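Local coordinates for protein geranyltranstransferase (Methylococcus capsulatus, PDB 3TS7) that probably makes farnesyl diphosphate by magnesium-dependent head-to-tail prenyl transfer, at residues Met53-Val67 with Leu191-Arg203. Numbering follows the deposited sequence.
Sequences MRPLLTYATGQTIGV and LIRASVRLACLAR. With PO4 (phosphate ion), chain G; PO4 (phosphate ion), chain E.
Ala199 presses its CB against the helix carrying Thr58, Thr61 and Gly62, 3.7 Å from Thr61 CG2, and Gly62 CA lies 5.2 Å from Ala199 CA. The two helices run roughly parallel; the axes of the two segments approach to 7.8 Å and cross at -32°. Thr61 turns OG1 back to Leu57 O (2.7 Å), on the opposite face of that carbonyl from its own N, while CG2, anti to the backbone N, is left to meet Ala199. Towards the N-terminal ends Leu57 CD1 meets Ile192 CG2 at 3.7 Å; past the C-terminal end of helix 53-65, Val67 spreads its methyls over Ala202 and Arg203 CB. Ser195 OG, hydrogen-bonded to Leu191 O, lies against Arg54 CB. Arg54 then passes Leu191 CD2 and directs NH1 edge-on to O4 of a phosphate (2.8 Å, 164°), NH2 adding a weak bond; an alanine here would probably leave that phosphate without this charged partner and uncover Leu191. Beyond Val67, Arg203 NE and NH1 hold a second phosphate. In this all-helical prenyl synthase fold, helix 73-90 touches Arg54 and Ser195, helix 208-237 packs on Leu57, Ile192 and Cys200, and helices 5-27 and 288-298 both touch Ala60.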
# COMPACT_ATOMS: atom_id res chain seq x y z
N MET B 53 -8.77 17.11 -4.79
CA MET B 53 -7.79 17.87 -5.55
C MET B 53 -7.01 16.96 -6.50
O MET B 53 -6.78 17.29 -7.67
CB MET B 53 -6.81 18.58 -4.61
CG MET B 53 -5.94 19.62 -5.34
SD MET B 53 -4.22 19.74 -4.81
CE MET B 53 -4.32 19.83 -3.03
N ARG B 54 -6.58 15.81 -5.98
CA ARG B 54 -5.80 14.89 -6.82
C ARG B 54 -6.57 14.29 -8.02
O ARG B 54 -6.02 14.26 -9.12
CB ARG B 54 -5.05 13.86 -5.97
CG ARG B 54 -3.95 14.49 -5.14
CD ARG B 54 -3.82 13.83 -3.80
NE ARG B 54 -3.02 14.64 -2.90
CZ ARG B 54 -3.52 15.55 -2.08
NH1 ARG B 54 -2.70 16.23 -1.30
NH2 ARG B 54 -4.82 15.78 -2.02
N PRO B 55 -7.83 13.82 -7.81
CA PRO B 55 -8.69 13.45 -8.94
C PRO B 55 -8.96 14.57 -9.92
O PRO B 55 -8.98 14.33 -11.12
CB PRO B 55 -10.01 13.07 -8.25
CG PRO B 55 -9.56 12.45 -6.99
CD PRO B 55 -8.41 13.32 -6.54
N LEU B 56 -9.17 15.79 -9.41
CA LEU B 56 -9.38 16.95 -10.30
C LEU B 56 -8.18 17.14 -11.20
O LEU B 56 -8.33 17.31 -12.40
CB LEU B 56 -9.66 18.22 -9.51
CG LEU B 56 -11.01 18.34 -8.82
CD1 LEU B 56 -11.01 19.55 -7.90
CD2 LEU B 56 -12.14 18.40 -9.82
N LEU B 57 -6.98 17.07 -10.61
CA LEU B 57 -5.75 17.09 -11.41
C LEU B 57 -5.70 15.97 -12.44
O LEU B 57 -5.31 16.20 -13.56
CB LEU B 57 -4.52 17.02 -10.51
CG LEU B 57 -4.24 18.33 -9.77
CD1 LEU B 57 -3.23 18.07 -8.67
CD2 LEU B 57 -3.74 19.38 -10.76
N THR B 58 -6.10 14.75 -12.06
CA THR B 58 -6.13 13.65 -13.03
C THR B 58 -7.13 13.93 -14.17
O THR B 58 -6.78 13.85 -15.35
CB THR B 58 -6.44 12.29 -12.35
OG1 THR B 58 -5.45 12.04 -11.34
CG2 THR B 58 -6.39 11.16 -13.37
N TYR B 59 -8.36 14.28 -13.81
CA TYR B 59 -9.39 14.54 -14.81
C TYR B 59 -9.03 15.76 -15.67
O TYR B 59 -9.16 15.72 -16.89
CB TYR B 59 -10.76 14.72 -14.16
CG TYR B 59 -11.41 13.44 -13.61
CD1 TYR B 59 -11.58 12.31 -14.41
CD2 TYR B 59 -11.87 13.41 -12.30
CE1 TYR B 59 -12.20 11.15 -13.89
CE2 TYR B 59 -12.48 12.28 -11.77
CZ TYR B 59 -12.64 11.15 -12.58
OH TYR B 59 -13.25 10.06 -12.01
N ALA B 60 -8.55 16.83 -15.05
CA ALA B 60 -8.21 18.05 -15.81
C ALA B 60 -7.05 17.84 -16.75
O ALA B 60 -7.06 18.34 -17.86
CB ALA B 60 -7.93 19.23 -14.86
N THR B 61 -6.03 17.10 -16.30
CA THR B 61 -4.90 16.76 -17.16
C THR B 61 -5.36 15.91 -18.35
O THR B 61 -4.96 16.16 -19.48
CB THR B 61 -3.81 16.00 -16.37
OG1 THR B 61 -3.34 16.83 -15.31
CG2 THR B 61 -2.65 15.61 -17.27
N GLY B 62 -6.22 14.92 -18.09
CA GLY B 62 -6.71 14.05 -19.16
C GLY B 62 -7.47 14.79 -20.25
O GLY B 62 -7.26 14.55 -21.44
N GLN B 63 -8.34 15.70 -19.83
CA GLN B 63 -9.11 16.54 -20.74
C GLN B 63 -8.19 17.41 -21.59
O GLN B 63 -8.45 17.64 -22.78
CB GLN B 63 -10.12 17.40 -19.97
CG GLN B 63 -11.17 18.04 -20.85
CD GLN B 63 -12.10 18.92 -20.08
OE1 GLN B 63 -12.92 18.45 -19.30
NE2 GLN B 63 -11.98 20.21 -20.31
N THR B 64 -7.08 17.85 -21.00
CA THR B 64 -6.12 18.73 -21.67
C THR B 64 -5.39 18.02 -22.80
O THR B 64 -5.20 18.59 -23.87
CB THR B 64 -5.13 19.36 -20.63
OG1 THR B 64 -5.87 20.23 -19.77
CG2 THR B 64 -4.01 20.16 -21.30
N ILE B 65 -5.00 16.78 -22.56
CA ILE B 65 -4.24 16.02 -23.56
C ILE B 65 -5.17 15.08 -24.38
O ILE B 65 -4.71 14.29 -25.20
CB ILE B 65 -3.11 15.20 -22.88
CG1 ILE B 65 -3.72 14.22 -21.87
CG2 ILE B 65 -2.10 16.15 -22.20
CD1 ILE B 65 -2.71 13.36 -21.12
N GLY B 66 -6.48 15.17 -24.16
CA GLY B 66 -7.44 14.42 -24.98
C GLY B 66 -7.66 12.96 -24.64
O GLY B 66 -7.90 12.14 -25.53
N VAL B 67 -7.56 12.61 -23.35
CA VAL B 67 -7.86 11.26 -22.89
C VAL B 67 -9.31 11.27 -22.43
O VAL B 67 -9.73 12.15 -21.67
CB VAL B 67 -6.94 10.79 -21.71
CG1 VAL B 67 -7.30 9.37 -21.25
CG2 VAL B 67 -5.47 10.84 -22.09
N LEU B 191 2.72 12.80 -4.72
CA LEU B 191 1.39 12.26 -5.03
C LEU B 191 0.60 13.18 -5.97
O LEU B 191 -0.22 12.71 -6.76
CB LEU B 191 0.57 11.95 -3.77
CG LEU B 191 -0.69 11.08 -3.94
CD1 LEU B 191 -0.34 9.72 -4.55
CD2 LEU B 191 -1.48 10.93 -2.64
N ILE B 192 0.84 14.49 -5.88
CA ILE B 192 0.22 15.45 -6.79
C ILE B 192 0.76 15.26 -8.20
O ILE B 192 -0.01 15.20 -9.16
CB ILE B 192 0.41 16.91 -6.28
CG1 ILE B 192 -0.57 17.20 -5.15
CG2 ILE B 192 0.22 17.93 -7.40
CD1 ILE B 192 -0.13 18.33 -4.24
N ARG B 193 2.08 15.13 -8.32
CA ARG B 193 2.70 14.85 -9.60
C ARG B 193 2.27 13.50 -10.14
O ARG B 193 2.14 13.34 -11.36
CB ARG B 193 4.22 14.90 -9.51
CG ARG B 193 4.74 16.33 -9.17
CD ARG B 193 6.11 16.27 -8.59
NE ARG B 193 7.12 16.07 -9.62
CZ ARG B 193 8.43 16.20 -9.41
NH1 ARG B 193 9.27 16.03 -10.41
NH2 ARG B 193 8.89 16.50 -8.20
N ALA B 194 2.05 12.53 -9.25
CA ALA B 194 1.58 11.19 -9.70
C ALA B 194 0.22 11.34 -10.34
O ALA B 194 -0.03 10.71 -11.35
CB ALA B 194 1.49 10.19 -8.52
N SER B 195 -0.64 12.17 -9.76
CA SER B 195 -2.00 12.34 -10.29
C SER B 195 -2.01 12.83 -11.73
O SER B 195 -2.85 12.44 -12.55
CB SER B 195 -2.78 13.32 -9.42
OG SER B 195 -2.69 12.91 -8.08
N VAL B 196 -1.01 13.66 -12.05
CA VAL B 196 -0.86 14.23 -13.37
C VAL B 196 -0.22 13.22 -14.31
O VAL B 196 -0.68 13.06 -15.45
CB VAL B 196 -0.08 15.59 -13.30
CG1 VAL B 196 0.39 16.04 -14.67
CG2 VAL B 196 -0.97 16.63 -12.67
N ARG B 197 0.82 12.53 -13.83
CA ARG B 197 1.53 11.57 -14.63
C ARG B 197 0.64 10.37 -15.01
O ARG B 197 0.75 9.86 -16.12
CB ARG B 197 2.80 11.10 -13.91
CG ARG B 197 3.52 9.97 -14.61
CD ARG B 197 4.89 9.72 -14.01
NE ARG B 197 5.50 8.52 -14.58
CZ ARG B 197 6.12 8.45 -15.75
NH1 ARG B 197 6.22 9.53 -16.52
NH2 ARG B 197 6.62 7.30 -16.15
N LEU B 198 -0.24 9.95 -14.10
CA LEU B 198 -1.17 8.84 -14.38
C LEU B 198 -2.04 9.12 -15.61
O LEU B 198 -2.20 8.24 -16.47
CB LEU B 198 -2.08 8.56 -13.19
CG LEU B 198 -1.44 7.94 -11.93
CD1 LEU B 198 -2.45 7.42 -10.96
CD2 LEU B 198 -0.53 6.86 -12.34
N ALA B 199 -2.59 10.34 -15.66
CA ALA B 199 -3.34 10.81 -16.83
C ALA B 199 -2.50 10.79 -18.10
O ALA B 199 -2.97 10.35 -19.15
CB ALA B 199 -3.93 12.20 -16.59
N CYS B 200 -1.25 11.26 -18.00
CA CYS B 200 -0.34 11.22 -19.13
C CYS B 200 -0.10 9.80 -19.65
O CYS B 200 -0.06 9.59 -20.87
CB CYS B 200 0.98 11.90 -18.77
SG CYS B 200 0.84 13.72 -18.53
N LEU B 201 0.01 8.83 -18.74
CA LEU B 201 0.22 7.42 -19.12
C LEU B 201 -1.01 6.77 -19.77
O LEU B 201 -0.89 5.72 -20.39
CB LEU B 201 0.68 6.60 -17.90
CG LEU B 201 2.10 6.87 -17.40
CD1 LEU B 201 2.30 6.36 -15.94
CD2 LEU B 201 3.16 6.32 -18.36
N ALA B 202 -2.19 7.38 -19.60
CA ALA B 202 -3.40 6.92 -20.30
C ALA B 202 -3.55 7.51 -21.72
O ALA B 202 -4.60 7.33 -22.38
CB ALA B 202 -4.63 7.19 -19.46
N ARG B 203 -2.50 8.21 -22.18
CA ARG B 203 -2.44 8.74 -23.55
C ARG B 203 -1.29 8.05 -24.27
O ARG B 203 -0.17 8.52 -24.22
CB ARG B 203 -2.21 10.25 -23.56
CG ARG B 203 -2.74 11.02 -24.81
CD ARG B 203 -2.07 10.63 -26.11
NE ARG B 203 -1.58 11.78 -26.87
CZ ARG B 203 -0.87 11.69 -27.99
NH1 ARG B 203 -0.46 12.80 -28.61
NH2 ARG B 203 -0.57 10.51 -28.50
P PO4 G . -1.91 16.01 -26.92
O1 PO4 G . -2.38 14.66 -26.40
O2 PO4 G . -3.03 16.67 -27.71
O3 PO4 G . -1.55 16.93 -25.77
O4 PO4 G . -0.68 15.78 -27.78
P PO4 E . -5.48 18.65 0.51
O1 PO4 E . -6.02 17.75 1.59
O2 PO4 E . -6.39 18.64 -0.70
O3 PO4 E . -5.41 20.06 1.03
O4 PO4 E . -4.10 18.18 0.12